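Long-range contacts in Mgp-operon protein 3 (Mycoplasma pneumoniae, PDB 6RJ1), which probably takes part in attachment of the bacterium to host cells, as an extracellular, membrane-associated adhesion protein: residues D548-K556 with T690-N700; H731-Y739 with E830-F839. One frame throughout, in Å; residues are numbered along the deposited sequence.

Contact 1 of 2, residues D548-K556 with T690-N700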
loop_
_atom_site.group_PDB
_atom_site.type_symbol
_atom_site.label_atom_id
_atom_site.label_comp_id
_atom_site.label_asym_id
_atom_site.label_seq_id
_atom_site.Cartn_x
_atom_site.Cartn_y
_atom_site.Cartn_z
ATOM N N ASP A 548 -14.331 19.701 5.426
ATOM C CA ASP A 548 -13.125 20.322 6.010
ATOM C C ASP A 548 -12.178 19.307 6.697
ATOM O O ASP A 548 -11.388 19.676 7.574
ATOM C CB ASP A 548 -13.486 21.490 6.957
ATOM C CG ASP A 548 -14.227 22.639 6.299
ATOM O OD1 ASP A 548 -13.797 23.078 5.205
ATOM O OD2 ASP A 548 -15.226 23.116 6.886
ATOM N N HIS A 549 -12.226 18.047 6.253
ATOM C CA HIS A 549 -11.424 16.957 6.797
ATOM C C HIS A 549 -10.784 16.134 5.697
ATOM O O HIS A 549 -11.344 16.017 4.605
ATOM C CB HIS A 549 -12.307 16.037 7.650
ATOM C CG HIS A 549 -12.634 16.576 9.006
ATOM N ND1 HIS A 549 -13.520 17.629 9.173
ATOM C CD2 HIS A 549 -12.203 16.169 10.222
ATOM C CE1 HIS A 549 -13.574 17.849 10.474
ATOM N NE2 HIS A 549 -12.806 16.989 11.147
ATOM N N LEU A 550 -9.623 15.531 6.008
ATOM C CA LEU A 550 -8.902 14.656 5.096
ATOM C C LEU A 550 -9.287 13.196 5.370
ATOM O O LEU A 550 -9.297 12.749 6.511
ATOM C CB LEU A 550 -7.378 14.843 5.215
ATOM C CG LEU A 550 -6.519 13.927 4.319
ATOM C CD1 LEU A 550 -6.353 14.508 2.930
ATOM C CD2 LEU A 550 -5.180 13.619 4.954
ATOM N N VAL A 551 -9.584 12.465 4.309
ATOM C CA VAL A 551 -9.914 11.057 4.369
ATOM C C VAL A 551 -8.830 10.307 3.578
ATOM O O VAL A 551 -8.401 10.773 2.523
ATOM C CB VAL A 551 -11.354 10.823 3.851
ATOM C CG1 VAL A 551 -11.600 9.357 3.536
ATOM C CG2 VAL A 551 -12.379 11.323 4.861
ATOM N N PHE A 552 -8.349 9.184 4.118
ATOM C CA PHE A 552 -7.328 8.364 3.468
ATOM C C PHE A 552 -7.590 6.871 3.695
ATOM O O PHE A 552 -8.338 6.486 4.601
ATOM C CB PHE A 552 -5.911 8.765 3.941
ATOM C CG PHE A 552 -5.503 8.142 5.255
ATOM C CD1 PHE A 552 -5.941 8.676 6.464
ATOM C CD2 PHE A 552 -4.714 6.994 5.285
ATOM C CE1 PHE A 552 -5.594 8.075 7.682
ATOM C CE2 PHE A 552 -4.383 6.385 6.500
ATOM C CZ PHE A 552 -4.825 6.931 7.689
ATOM N N ALA A 553 -6.940 6.041 2.870
ATOM C CA ALA A 553 -6.978 4.582 2.919
ATOM C C ALA A 553 -5.697 4.065 2.315
ATOM O O ALA A 553 -5.176 4.633 1.345
ATOM C CB ALA A 553 -8.176 4.034 2.163
ATOM N N ALA A 554 -5.163 3.010 2.923
ATOM C CA ALA A 554 -3.910 2.393 2.515
ATOM C C ALA A 554 -3.859 0.959 3.008
ATOM O O ALA A 554 -4.571 0.593 3.943
ATOM C CB ALA A 554 -2.743 3.174 3.119
ATOM N N PHE A 555 -3.001 0.150 2.393
ATOM C CA PHE A 555 -2.757 -1.193 2.885
ATOM C C PHE A 555 -1.501 -1.077 3.719
ATOM O O PHE A 555 -0.577 -0.353 3.341
ATOM C CB PHE A 555 -2.534 -2.193 1.748
ATOM C CG PHE A 555 -3.781 -2.936 1.370
ATOM C CD1 PHE A 555 -4.239 -4.000 2.146
ATOM C CD2 PHE A 555 -4.507 -2.575 0.240
ATOM C CE1 PHE A 555 -5.413 -4.675 1.805
ATOM C CE2 PHE A 555 -5.676 -3.255 -0.103
ATOM C CZ PHE A 555 -6.121 -4.296 0.686
ATOM N N LYS A 556 -1.482 -1.742 4.870
ATOM C CA LYS A 556 -0.316 -1.761 5.736
ATOM C C LYS A 556 0.707 -2.633 5.015
ATOM O O LYS A 556 0.399 -3.775 4.657
ATOM C CB LYS A 556 -0.692 -2.371 7.100
ATOM C CG LYS A 556 0.468 -2.533 8.073
ATOM C CD LYS A 556 0.226 -3.685 9.060
ATOM C CE LYS A 556 0.891 -4.977 8.628
ATOM N NZ LYS A 556 2.355 -4.976 8.924
ATOM N N THR A 690 -2.222 -9.032 11.036
ATOM C CA THR A 690 -0.964 -8.542 10.450
ATOM C C THR A 690 -0.900 -8.651 8.925
ATOM O O THR A 690 -0.105 -7.950 8.299
ATOM C CB THR A 690 0.270 -9.232 11.082
ATOM O OG1 THR A 690 0.137 -10.657 11.033
ATOM C CG2 THR A 690 0.577 -8.743 12.492
ATOM N N ASP A 691 -1.700 -9.540 8.329
ATOM C CA ASP A 691 -1.680 -9.754 6.883
ATOM C C ASP A 691 -2.929 -9.241 6.184
ATOM O O ASP A 691 -4.031 -9.407 6.704
ATOM C CB ASP A 691 -1.417 -11.233 6.558
ATOM C CG ASP A 691 -0.051 -11.710 7.039
ATOM O OD1 ASP A 691 0.939 -11.513 6.304
ATOM O OD2 ASP A 691 0.028 -12.270 8.156
ATOM N N GLN A 692 -2.744 -8.602 4.999
ATOM C CA GLN A 692 -3.789 -8.036 4.127
ATOM C C GLN A 692 -4.648 -7.027 4.901
ATOM O O GLN A 692 -5.882 -7.044 4.820
ATOM C CB GLN A 692 -4.647 -9.141 3.466
ATOM C CG GLN A 692 -3.866 -10.289 2.844
ATOM C CD GLN A 692 -3.505 -10.093 1.399
ATOM O OE1 GLN A 692 -3.012 -9.053 0.979
ATOM N NE2 GLN A 692 -3.723 -11.119 0.598
ATOM N N LEU A 693 -3.979 -6.147 5.657
ATOM C CA LEU A 693 -4.630 -5.153 6.497
ATOM C C LEU A 693 -4.833 -3.797 5.837
ATOM O O LEU A 693 -3.862 -3.095 5.527
ATOM C CB LEU A 693 -3.864 -4.999 7.820
ATOM C CG LEU A 693 -4.548 -5.473 9.102
ATOM C CD1 LEU A 693 -4.949 -6.951 9.036
ATOM C CD2 LEU A 693 -3.642 -5.235 10.286
ATOM N N LEU A 694 -6.112 -3.417 5.647
ATOM C CA LEU A 694 -6.455 -2.107 5.133
ATOM C C LEU A 694 -6.598 -1.160 6.322
ATOM O O LEU A 694 -7.265 -1.474 7.298
ATOM C CB LEU A 694 -7.726 -2.109 4.267
ATOM C CG LEU A 694 -7.984 -0.782 3.504
ATOM C CD1 LEU A 694 -7.276 -0.763 2.144
ATOM C CD2 LEU A 694 -9.459 -0.512 3.355
ATOM N N VAL A 695 -5.925 -0.030 6.231
ATOM C CA VAL A 695 -5.891 1.049 7.205
ATOM C C VAL A 695 -6.620 2.228 6.543
ATOM O O VAL A 695 -6.361 2.548 5.380
ATOM C CB VAL A 695 -4.406 1.366 7.553
ATOM C CG1 VAL A 695 -4.262 2.673 8.307
ATOM C CG2 VAL A 695 -3.775 0.226 8.346
ATOM N N TYR A 696 -7.570 2.826 7.256
ATOM C CA TYR A 696 -8.366 3.951 6.749
ATOM C C TYR A 696 -8.706 4.900 7.889
ATOM O O TYR A 696 -8.611 4.516 9.056
ATOM C CB TYR A 696 -9.650 3.449 6.048
ATOM C CG TYR A 696 -10.592 2.677 6.952
ATOM C CD1 TYR A 696 -10.416 1.311 7.175
ATOM C CD2 TYR A 696 -11.663 3.309 7.581
ATOM C CE1 TYR A 696 -11.262 0.601 8.023
ATOM C CE2 TYR A 696 -12.524 2.604 8.421
ATOM C CZ TYR A 696 -12.314 1.252 8.647
ATOM O OH TYR A 696 -13.149 0.548 9.486
ATOM N N GLY A 697 -9.116 6.115 7.551
ATOM C CA GLY A 697 -9.498 7.089 8.561
ATOM C C GLY A 697 -9.773 8.486 8.060
ATOM O O GLY A 697 -9.548 8.808 6.888
ATOM N N ILE A 698 -10.292 9.308 8.981
ATOM C CA ILE A 698 -10.599 10.723 8.815
ATOM C C ILE A 698 -9.649 11.502 9.741
ATOM O O ILE A 698 -9.438 11.093 10.887
ATOM C CB ILE A 698 -12.114 11.035 9.041
ATOM C CG1 ILE A 698 -12.451 12.488 8.635
ATOM C CG2 ILE A 698 -12.611 10.683 10.482
ATOM C CD1 ILE A 698 -13.933 12.793 8.517
ATOM N N VAL A 699 -9.035 12.578 9.227
ATOM C CA VAL A 699 -8.072 13.370 9.985
ATOM C C VAL A 699 -8.393 14.875 9.851
ATOM O O VAL A 699 -8.630 15.370 8.746
ATOM C CB VAL A 699 -6.589 12.977 9.665
ATOM C CG1 VAL A 699 -6.442 12.251 8.327
ATOM C CG2 VAL A 699 -5.621 14.145 9.772
ATOM N N ASN A 700 -8.458 15.573 11.009
ATOM C CA ASN A 700 -8.749 17.002 11.113
ATOM C C ASN A 700 -7.493 17.876 11.036
ATOM O O ASN A 700 -6.378 17.359 11.149
ATOM C CB ASN A 700 -9.543 17.304 12.391
ATOM C CG ASN A 700 -8.863 16.899 13.670
ATOM O OD1 ASN A 700 -7.826 17.439 14.061
ATOM N ND2 ASN A 700 -9.447 15.941 14.357
HETATM O O HOH W 1 -1.245 -5.588 5.880
#

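Contact 2 of 2, residues H731-Y739 with E830-F839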
loop_
_atom_site.group_PDB
_atom_site.type_symbol
_atom_site.label_atom_id
_atom_site.label_comp_id
_atom_site.label_asym_id
_atom_site.label_seq_id
_atom_site.Cartn_x
_atom_site.Cartn_y
_atom_site.Cartn_z
ATOM N N HIS A 731 -8.696 -3.036 9.020
ATOM C CA HIS A 731 -9.582 -4.128 8.680
ATOM C C HIS A 731 -8.869 -5.157 7.829
ATOM O O HIS A 731 -8.117 -4.815 6.916
ATOM C CB HIS A 731 -10.823 -3.599 7.947
ATOM C CG HIS A 731 -12.038 -4.435 8.177
ATOM N ND1 HIS A 731 -13.046 -4.019 9.031
ATOM C CD2 HIS A 731 -12.354 -5.659 7.690
ATOM C CE1 HIS A 731 -13.940 -4.996 9.029
ATOM N NE2 HIS A 731 -13.570 -6.000 8.229
ATOM N N TYR A 732 -9.138 -6.422 8.120
ATOM C CA TYR A 732 -8.592 -7.545 7.384
ATOM C C TYR A 732 -9.335 -7.645 6.058
ATOM O O TYR A 732 -10.561 -7.797 6.024
ATOM C CB TYR A 732 -8.708 -8.821 8.231
ATOM C CG TYR A 732 -8.367 -10.116 7.530
ATOM C CD1 TYR A 732 -7.097 -10.333 6.998
ATOM C CD2 TYR A 732 -9.283 -11.162 7.479
ATOM C CE1 TYR A 732 -6.767 -11.547 6.391
ATOM C CE2 TYR A 732 -8.962 -12.377 6.887
ATOM C CZ TYR A 732 -7.703 -12.569 6.351
ATOM O OH TYR A 732 -7.418 -13.784 5.790
ATOM N N LEU A 733 -8.585 -7.487 4.970
ATOM C CA LEU A 733 -9.123 -7.501 3.620
ATOM C C LEU A 733 -8.270 -8.417 2.714
ATOM O O LEU A 733 -7.383 -7.937 2.010
ATOM C CB LEU A 733 -9.185 -6.044 3.106
ATOM C CG LEU A 733 -9.980 -5.747 1.850
ATOM C CD1 LEU A 733 -11.415 -6.215 1.972
ATOM C CD2 LEU A 733 -9.946 -4.262 1.552
ATOM N N PRO A 734 -8.511 -9.746 2.757
ATOM C CA PRO A 734 -7.712 -10.663 1.932
ATOM C C PRO A 734 -8.106 -10.658 0.460
ATOM O O PRO A 734 -9.186 -10.174 0.141
ATOM C CB PRO A 734 -8.007 -12.024 2.569
ATOM C CG PRO A 734 -9.378 -11.891 3.089
ATOM C CD PRO A 734 -9.506 -10.484 3.565
ATOM N N VAL A 735 -7.263 -11.231 -0.433
ATOM C CA VAL A 735 -7.614 -11.376 -1.857
ATOM C C VAL A 735 -8.716 -12.436 -1.991
ATOM O O VAL A 735 -8.745 -13.370 -1.177
ATOM C CB VAL A 735 -6.437 -11.745 -2.800
ATOM C CG1 VAL A 735 -5.682 -10.516 -3.254
ATOM C CG2 VAL A 735 -5.509 -12.799 -2.209
ATOM N N PRO A 736 -9.597 -12.372 -3.013
ATOM C CA PRO A 736 -10.585 -13.442 -3.171
ATOM C C PRO A 736 -9.867 -14.770 -3.403
ATOM O O PRO A 736 -8.936 -14.836 -4.204
ATOM C CB PRO A 736 -11.370 -13.013 -4.414
ATOM C CG PRO A 736 -11.123 -11.578 -4.547
ATOM C CD PRO A 736 -9.725 -11.378 -4.095
ATOM N N TYR A 737 -10.254 -15.804 -2.651
ATOM C CA TYR A 737 -9.676 -17.143 -2.781
ATOM C C TYR A 737 -9.950 -17.700 -4.170
ATOM O O TYR A 737 -9.130 -18.441 -4.704
ATOM C CB TYR A 737 -10.230 -18.095 -1.703
ATOM C CG TYR A 737 -11.741 -18.145 -1.627
ATOM C CD1 TYR A 737 -12.473 -19.034 -2.416
ATOM C CD2 TYR A 737 -12.443 -17.314 -0.758
ATOM C CE1 TYR A 737 -13.864 -19.068 -2.370
ATOM C CE2 TYR A 737 -13.837 -17.348 -0.696
ATOM C CZ TYR A 737 -14.542 -18.228 -1.502
ATOM O OH TYR A 737 -15.914 -18.267 -1.447
ATOM N N TYR A 738 -11.093 -17.302 -4.763
ATOM C CA TYR A 738 -11.545 -17.746 -6.083
ATOM C C TYR A 738 -10.741 -17.105 -7.231
ATOM O O TYR A 738 -10.998 -17.413 -8.394
ATOM C CB TYR A 738 -13.072 -17.572 -6.256
ATOM C CG TYR A 738 -13.600 -16.179 -5.986
ATOM C CD1 TYR A 738 -13.589 -15.202 -6.979
ATOM C CD2 TYR A 738 -14.163 -15.852 -4.755
ATOM C CE1 TYR A 738 -14.092 -13.926 -6.743
ATOM C CE2 TYR A 738 -14.674 -14.576 -4.511
ATOM C CZ TYR A 738 -14.650 -13.622 -5.513
ATOM O OH TYR A 738 -15.126 -12.356 -5.274
ATOM N N TYR A 739 -9.741 -16.264 -6.901
ATOM C CA TYR A 739 -8.823 -15.670 -7.870
ATOM C C TYR A 739 -7.713 -16.680 -8.147
ATOM O O TYR A 739 -6.927 -16.511 -9.079
ATOM C CB TYR A 739 -8.244 -14.342 -7.335
ATOM C CG TYR A 739 -9.021 -13.111 -7.749
ATOM C CD1 TYR A 739 -10.373 -13.190 -8.072
ATOM C CD2 TYR A 739 -8.409 -11.865 -7.803
ATOM C CE1 TYR A 739 -11.092 -12.064 -8.457
ATOM C CE2 TYR A 739 -9.121 -10.729 -8.191
ATOM C CZ TYR A 739 -10.464 -10.835 -8.515
ATOM O OH TYR A 739 -11.182 -9.735 -8.904
ATOM N N GLU A 830 -20.340 -6.246 13.378
ATOM C CA GLU A 830 -19.229 -5.875 12.503
ATOM C C GLU A 830 -19.170 -4.338 12.380
ATOM O O GLU A 830 -20.215 -3.699 12.517
ATOM C CB GLU A 830 -19.356 -6.543 11.126
ATOM C CG GLU A 830 -18.537 -7.818 11.019
ATOM C CD GLU A 830 -18.125 -8.206 9.611
ATOM O OE1 GLU A 830 -18.827 -9.047 9.001
ATOM O OE2 GLU A 830 -17.103 -7.672 9.116
ATOM N N PRO A 831 -17.976 -3.709 12.223
ATOM C CA PRO A 831 -17.930 -2.241 12.152
ATOM C C PRO A 831 -18.736 -1.722 10.979
ATOM O O PRO A 831 -18.633 -2.253 9.867
ATOM C CB PRO A 831 -16.434 -1.926 12.015
ATOM C CG PRO A 831 -15.827 -3.171 11.486
ATOM C CD PRO A 831 -16.627 -4.290 12.070
ATOM N N ILE A 832 -19.591 -0.729 11.252
ATOM C CA ILE A 832 -20.448 -0.136 10.231
ATOM C C ILE A 832 -19.681 0.933 9.399
ATOM O O ILE A 832 -20.222 1.427 8.409
ATOM C CB ILE A 832 -21.812 0.355 10.797
ATOM C CG1 ILE A 832 -21.655 1.352 11.972
ATOM C CG2 ILE A 832 -22.701 -0.850 11.177
ATOM C CD1 ILE A 832 -22.973 2.122 12.369
ATOM N N SER A 833 -18.400 1.222 9.768
ATOM C CA SER A 833 -17.498 2.171 9.103
ATOM C C SER A 833 -16.810 1.551 7.879
ATOM O O SER A 833 -16.288 2.274 7.030
ATOM C CB SER A 833 -16.441 2.675 10.084
ATOM O OG SER A 833 -15.591 1.625 10.514
ATOM N N PHE A 834 -16.780 0.212 7.812
ATOM C CA PHE A 834 -16.162 -0.533 6.715
ATOM C C PHE A 834 -17.157 -1.499 6.078
ATOM O O PHE A 834 -17.895 -2.191 6.784
ATOM C CB PHE A 834 -14.930 -1.301 7.222
ATOM C CG PHE A 834 -14.184 -2.108 6.185
ATOM C CD1 PHE A 834 -14.528 -3.430 5.926
ATOM C CD2 PHE A 834 -13.109 -1.562 5.497
ATOM C CE1 PHE A 834 -13.833 -4.178 4.973
ATOM C CE2 PHE A 834 -12.403 -2.320 4.562
ATOM C CZ PHE A 834 -12.766 -3.622 4.310
ATOM N N SER A 835 -17.130 -1.567 4.737
ATOM C CA SER A 835 -17.951 -2.464 3.926
ATOM C C SER A 835 -17.181 -2.900 2.671
ATOM O O SER A 835 -16.570 -2.065 2.000
ATOM C CB SER A 835 -19.269 -1.800 3.544
ATOM O OG SER A 835 -19.550 -1.938 2.159
ATOM N N TYR A 836 -17.217 -4.202 2.362
ATOM C CA TYR A 836 -16.596 -4.761 1.168
ATOM C C TYR A 836 -17.659 -5.549 0.405
ATOM O O TYR A 836 -18.269 -6.466 0.964
ATOM C CB TYR A 836 -15.361 -5.616 1.516
ATOM C CG TYR A 836 -14.886 -6.500 0.382
ATOM C CD1 TYR A 836 -14.076 -5.994 -0.633
ATOM C CD2 TYR A 836 -15.266 -7.838 0.306
ATOM C CE1 TYR A 836 -13.648 -6.802 -1.685
ATOM C CE2 TYR A 836 -14.863 -8.646 -0.752
ATOM C CZ TYR A 836 -14.043 -8.128 -1.739
ATOM O OH TYR A 836 -13.649 -8.935 -2.776
ATOM N N THR A 837 -17.912 -5.163 -0.852
ATOM C CA THR A 837 -18.884 -5.843 -1.705
ATOM C C THR A 837 -18.130 -6.418 -2.905
ATOM O O THR A 837 -17.513 -5.651 -3.651
ATOM C CB THR A 837 -20.023 -4.902 -2.100
ATOM O OG1 THR A 837 -20.479 -4.212 -0.937
ATOM C CG2 THR A 837 -21.185 -5.635 -2.770
ATOM N N PRO A 838 -18.124 -7.757 -3.091
ATOM C CA PRO A 838 -17.393 -8.333 -4.230
ATOM C C PRO A 838 -18.014 -7.960 -5.567
ATOM O O PRO A 838 -19.238 -7.990 -5.698
ATOM C CB PRO A 838 -17.486 -9.849 -3.988
ATOM C CG PRO A 838 -17.964 -10.013 -2.587
ATOM C CD PRO A 838 -18.793 -8.811 -2.304
ATOM N N PHE A 839 -17.183 -7.590 -6.553
ATOM C CA PHE A 839 -17.723 -7.260 -7.868
ATOM C C PHE A 839 -17.770 -8.506 -8.787
ATOM O O PHE A 839 -17.163 -9.533 -8.477
ATOM C CB PHE A 839 -17.032 -6.041 -8.512
ATOM C CG PHE A 839 -15.526 -5.936 -8.589
ATOM C CD1 PHE A 839 -14.755 -7.006 -9.034
ATOM C CD2 PHE A 839 -14.886 -4.715 -8.362
ATOM C CE1 PHE A 839 -13.361 -6.883 -9.152
ATOM C CE2 PHE A 839 -13.495 -4.596 -8.472
ATOM C CZ PHE A 839 -12.743 -5.677 -8.873
#

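Contact 1 of 2, residues D548-K556 with T690-N700
Phe552 and Gly697 face each other as a hydrogen-bonded pair midway along two antiparallel strands, 549-556 and 693-699, an internal pair of the large mixed sheet. With chi1 at 82°, Phe552 CG stands between its own backbone N and carbonyl carbon, and the ring lies with one face above Gly697 N, where glycine suits because it has no side chain to hold the ring off. The same ring brings CE2 to 4.1 Å from Val695 CG1 and CD1 to 4.1 Å from Val699 CG1, while Leu550 CD2 lies alongside Val699 CG1. On the face of the sheet that carries Val551, Ala553 and Phe555, Leu694 places CD1 over the Phe555 ring, 3.9 Å from its centroid, in a CH-pi contact. The small Ala553 sits beside Tyr696, their CB atoms 4.2 Å apart, under strands 799-805 and 808-815. This interior is densely apolar. Toward solvent, partly exposed His549 stands beside Asn700, NE2 3.5 Å from Asn700 CB; His549 ND1 is hydrogen-bonded to Ala547 O, and Asn700 caps the helix that follows. The opposite end is polar too but buried: a water bridges Lys556 O and Leu693 N, and Lys556 NZ is hydrogen-bonded to Asn660 OD1. Along the whole length seven backbone hydrogen bonds join the strands, among them Lys556 N to Leu693 O at 2.8 Å and 175°. The backbones of Val551, Ala553 and Phe555 bond instead to strand 538-546, so 549-556 is paired on both edges, and hydrophobic side chains on both faces shield its bonds from water.

Contact 2 of 2, residues H731-Y739 with E830-F839
Chi1 of -150° in His731 and of 180° in Phe834 swings each ring away from its own backbone N and out toward the other segment, where the two meet as an offset stack. Their centroids are 3.9 Å apart and the planes only 12° from parallel; His731 CB also sits over the phenylalanine face. A flat imidazole suits this slot, since it can stack broadly while its rim meets other groups: Pro831 CG touches CE1 at the ring edge, 3.6 Å away. Glu830 OE2 approaches NE2 at 4.0 Å, too long for a hydrogen bond, though its charge could still favour a protonated imidazole. Tyr591 adds a second, nearly parallel ring beside His731. The stack joins the end of strand 723-732, in a large mixed sheet, to the start of strand 834-838, in a separate antiparallel sheet, and no hydrogen bond crosses between the two segments. Branched and apolar, Leu733, two residues on and facing the same way as His731, has CD1 3.7 Å from Phe834 CZ, in the plane of that ring, and equally close to Tyr836 CD1. Farther along, Tyr738 OH reaches Pro838 CB, and Tyr739 OH, hydrogen-bonded to Ser844 OG, meets the edge of the Phe839 ring at CE1, 3.6 Å away.

The centres of the two contacts lie about 15 Å apart, and along the chain they come in series, with 690-700 finished before 731-739 begins. Strand 693-699 joins them: it pairs with strand 549-563 in contact 1 and, on its other edge, with strand 723-732, whose end opens contact 2. Leu694 O and His731 N, 2.7 Å apart, probably share a hydrogen bond there. Contact 1 builds the mixed sheet from within; contact 2 ties it to the antiparallel sheet that holds strand 834-838. Tyr696 OH is hydrogen-bonded to Ser833 OG, a further tie, to the loop that leads into strand 834-838. The two contacts thus bring chain segments 134 and 91 residues apart together around the two sheets.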